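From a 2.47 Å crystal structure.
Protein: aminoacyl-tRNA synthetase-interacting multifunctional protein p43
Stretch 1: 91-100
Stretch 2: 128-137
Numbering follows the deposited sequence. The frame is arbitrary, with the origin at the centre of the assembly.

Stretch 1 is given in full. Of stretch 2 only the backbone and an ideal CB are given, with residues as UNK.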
# COMPACT_ATOMS: atom_id res chain seq x y z
N GLU A 91 6.64 -11.08 12.36
CA GLU A 91 6.67 -9.99 13.34
C GLU A 91 7.14 -8.66 12.71
O GLU A 91 6.99 -7.59 13.32
CB GLU A 91 7.51 -10.39 14.57
CG GLU A 91 9.02 -10.40 14.37
CD GLU A 91 9.60 -11.66 13.71
OE1 GLU A 91 9.10 -12.80 13.90
OE2 GLU A 91 10.61 -11.50 13.00
N ASP A 92 7.68 -8.72 11.49
CA ASP A 92 8.07 -7.52 10.74
C ASP A 92 6.89 -6.73 10.17
O ASP A 92 7.00 -5.54 9.86
CB ASP A 92 8.95 -7.91 9.56
CG ASP A 92 10.26 -8.39 10.00
OD1 ASP A 92 10.82 -7.72 10.89
OD2 ASP A 92 10.72 -9.44 9.49
N LEU A 93 5.77 -7.44 10.03
CA LEU A 93 4.57 -6.95 9.48
C LEU A 93 3.47 -6.81 10.55
O LEU A 93 2.60 -5.90 10.46
CB LEU A 93 4.09 -7.95 8.42
CG LEU A 93 4.99 -8.34 7.25
CD1 LEU A 93 4.33 -9.36 6.34
CD2 LEU A 93 5.31 -7.10 6.44
N LEU A 94 3.48 -7.72 11.54
CA LEU A 94 2.38 -7.81 12.48
C LEU A 94 2.21 -6.49 13.22
O LEU A 94 3.16 -5.83 13.58
CB LEU A 94 2.59 -8.98 13.49
CG LEU A 94 1.38 -9.33 14.36
CD1 LEU A 94 0.24 -9.91 13.54
CD2 LEU A 94 1.72 -10.30 15.47
N HIS A 95 0.97 -6.08 13.43
CA HIS A 95 0.73 -4.90 14.25
C HIS A 95 1.42 -3.62 13.76
O HIS A 95 1.60 -2.68 14.51
CB HIS A 95 1.05 -5.22 15.72
CG HIS A 95 0.06 -6.16 16.33
ND1 HIS A 95 0.29 -6.86 17.50
CD2 HIS A 95 -1.18 -6.53 15.91
CE1 HIS A 95 -0.75 -7.62 17.77
NE2 HIS A 95 -1.67 -7.43 16.83
N LYS A 96 1.75 -3.58 12.48
CA LYS A 96 2.17 -2.34 11.82
C LYS A 96 0.96 -1.61 11.22
O LYS A 96 -0.09 -2.21 10.92
CB LYS A 96 3.18 -2.61 10.70
CG LYS A 96 4.48 -3.24 11.15
CD LYS A 96 5.27 -2.36 12.09
CE LYS A 96 6.44 -3.16 12.66
NZ LYS A 96 7.31 -3.74 11.58
N TYR A 97 1.16 -0.31 11.07
CA TYR A 97 0.28 0.60 10.34
C TYR A 97 0.85 0.65 8.94
O TYR A 97 2.00 1.05 8.75
CB TYR A 97 0.24 2.01 11.02
CG TYR A 97 -0.67 2.06 12.23
CD1 TYR A 97 -2.02 2.34 12.11
CD2 TYR A 97 -0.19 1.80 13.50
CE1 TYR A 97 -2.86 2.37 13.22
CE2 TYR A 97 -1.00 1.80 14.61
CZ TYR A 97 -2.34 2.09 14.46
OH TYR A 97 -3.15 2.12 15.58
N VAL A 98 0.06 0.25 7.94
CA VAL A 98 0.60 0.16 6.59
C VAL A 98 -0.24 1.02 5.68
O VAL A 98 -1.28 1.56 6.13
CB VAL A 98 0.66 -1.29 6.10
CG1 VAL A 98 1.64 -2.06 6.95
CG2 VAL A 98 -0.70 -1.95 6.15
N LEU A 99 0.25 1.19 4.44
CA LEU A 99 -0.47 1.93 3.39
C LEU A 99 -1.09 0.99 2.40
O LEU A 99 -0.39 0.32 1.65
CB LEU A 99 0.48 2.86 2.66
CG LEU A 99 1.06 3.98 3.56
CD1 LEU A 99 1.42 5.19 2.69
CD2 LEU A 99 0.15 4.42 4.70
N VAL A 100 -2.41 0.94 2.40
CA VAL A 100 -3.14 0.05 1.49
C VAL A 100 -3.72 0.81 0.32
O VAL A 100 -4.47 1.76 0.54
CB VAL A 100 -4.30 -0.66 2.24
CG1 VAL A 100 -5.06 -1.58 1.30
CG2 VAL A 100 -3.75 -1.45 3.42
N UNK A 128 11.20 -2.77 1.92
CA UNK A 128 10.64 -2.36 3.21
C UNK A 128 9.25 -1.78 3.02
O UNK A 128 8.90 -1.30 1.94
CB UNK A 128 11.55 -1.34 3.90
N UNK A 129 8.44 -1.83 4.08
CA UNK A 129 7.13 -1.23 4.04
C UNK A 129 7.23 0.28 4.05
O UNK A 129 8.16 0.84 4.64
CB UNK A 129 6.28 -1.72 5.22
N UNK A 130 6.25 0.95 3.46
CA UNK A 130 6.09 2.43 3.63
C UNK A 130 5.41 2.57 4.95
O UNK A 130 4.61 1.72 5.31
CB UNK A 130 5.29 3.10 2.51
N UNK A 131 5.79 3.57 5.72
CA UNK A 131 5.29 3.72 7.07
C UNK A 131 4.71 5.13 7.31
O UNK A 131 5.37 6.14 6.95
CB UNK A 131 6.41 3.43 8.07
N UNK A 132 3.51 5.21 7.91
CA UNK A 132 2.95 6.47 8.39
C UNK A 132 3.52 6.77 9.70
O UNK A 132 3.68 5.87 10.45
CB UNK A 132 1.42 6.44 8.47
N UNK A 133 3.83 8.03 10.01
CA UNK A 133 4.21 8.29 11.39
C UNK A 133 3.11 7.84 12.32
O UNK A 133 1.98 7.62 11.91
CB UNK A 133 4.52 9.77 11.60
N UNK A 134 3.43 7.67 13.58
CA UNK A 134 2.47 7.07 14.49
C UNK A 134 1.39 8.10 14.72
O UNK A 134 1.62 9.27 14.43
CB UNK A 134 3.12 6.63 15.80
N UNK A 135 0.21 7.66 15.16
CA UNK A 135 -0.93 8.56 15.46
C UNK A 135 -2.00 8.64 14.38
O UNK A 135 -3.05 9.22 14.56
CB UNK A 135 -0.40 9.97 15.71
N UNK A 136 -1.70 8.05 13.24
CA UNK A 136 -2.61 7.99 12.13
C UNK A 136 -3.82 7.10 12.45
O UNK A 136 -3.77 6.31 13.35
CB UNK A 136 -1.88 7.48 10.89
N UNK A 137 -4.92 7.29 11.75
CA UNK A 137 -6.12 6.53 11.99
C UNK A 137 -6.32 5.58 10.85
O UNK A 137 -5.99 5.91 9.73
CB UNK A 137 -7.34 7.44 12.17

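Position 128 has strand angles (phi/psi -126/156) and a CB that points sideways, with no atom of stretch 1 within 5.5 Å. Many side chains would serve. The deposited residue is Glu128, whose OE1 is hydrogen-bonded elsewhere in the structure.

At position 129 the CA-to-CB bond points toward stretch 1, and the ideal CB lies 5.0 Å from Val98 CG1. Leu93, Val98 and the aliphatic part of Lys96 line the space ahead, so a mid-sized apolar side chain such as leucine, isoleucine or methionine would suit. Leu129 (chi1 m, chi2 t) occupies it: CD1 lies 3.9 Å from Val98 CG1 and 4.2 Å from Lys96 CG, and CD2 lies 4.0 Å from Leu93 CD2; both methyls touch both Leu93 and Val98. Lys96 NZ is turned to its own stretch, donating to Asp92 O at 2.5 Å.

At position 130 the CB points sideways, 4.4 Å from Leu99 CD1, favouring an apolar residue without dictating its shape. Leu130 is found, its CB making that contact. Its carbonyl cannot bond directly to another carbonyl; instead a water donates to Leu130 O (3.0 Å from the water O) and to Tyr97 O (2.9 Å from the water O), bridging two stretches that share no direct hydrogen bond.

Position 131 points away, its ideal CB 5.1 Å from Tyr97 O, so size is little constrained from this side. Ala131 is deposited.

Position 132 points toward stretch 1, with the ideal CB 4.5 Å from Leu99 CD2 and 5.2 Å from Tyr97 CB. A compact apolar group fits; valine or proline would suit, and phi of -82° admits proline. Pro132 packs its CG 3.7 Å from Tyr97 CB and its CD 4.0 Å from Leu99 CD2, with CD also 3.3 Å from Tyr97 O.

Position 133 points away and phi is -57°, compatible with proline among many residues. Pro133 opens a type II turn ending at position 136.

At 134 the CB is sideways and beyond 5.5 Å of stretch 1; polar residues would do. The end of the Asp134 side chain comes nearer than its CB, with OD1 5.0 Å from Tyr97 CD2.

Position 135, third in the turn, has phi/psi 100/-8. A CB here would jam against the preceding carbonyl O, which calls for glycine: Gly135.

The CA-to-CB bond of position 136 points toward stretch 1, and the ideal CB lies 5.3 Å from Tyr97 CD1. Valine, isoleucine or leucine would suit. Val136 places CG2 3.9 Å from Tyr97 CD1, approaching the ring obliquely.

Position 137 points away, tolerating most residues; it is Asn137.

Stretch 2 128-137: ELLAPPDGVN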
# COMPACT_ATOMS: atom_id res chain seq x y z
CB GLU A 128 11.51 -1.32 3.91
CG GLU A 128 12.98 -1.69 4.12
CD GLU A 128 13.20 -2.86 5.11
OE1 GLU A 128 12.40 -3.03 6.08
OE2 GLU A 128 14.19 -3.60 4.92
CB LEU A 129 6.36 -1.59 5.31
CG LEU A 129 6.00 -2.99 5.64
CD1 LEU A 129 5.42 -2.94 7.03
CD2 LEU A 129 4.97 -3.51 4.71
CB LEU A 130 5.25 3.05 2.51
CG LEU A 130 5.76 2.80 1.08
CD1 LEU A 130 4.84 3.44 0.06
CD2 LEU A 130 7.22 3.26 0.89
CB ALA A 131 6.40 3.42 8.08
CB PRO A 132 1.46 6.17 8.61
CG PRO A 132 1.40 4.69 8.78
CD PRO A 132 2.48 4.15 7.88
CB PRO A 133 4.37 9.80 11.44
CG PRO A 133 4.67 10.18 10.03
CD PRO A 133 3.86 9.25 9.18
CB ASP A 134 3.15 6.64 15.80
CG ASP A 134 4.17 5.51 15.59
OD1 ASP A 134 3.78 4.46 15.02
OD2 ASP A 134 5.34 5.69 16.00
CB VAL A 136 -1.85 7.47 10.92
CG1 VAL A 136 -0.79 8.51 10.52
CG2 VAL A 136 -1.21 6.10 11.24
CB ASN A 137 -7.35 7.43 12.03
CG ASN A 137 -7.30 8.39 13.18
OD1 ASN A 137 -7.54 9.60 13.02
ND2 ASN A 137 -7.02 7.86 14.35
O HOH W 1 4.48 0.01 7.72
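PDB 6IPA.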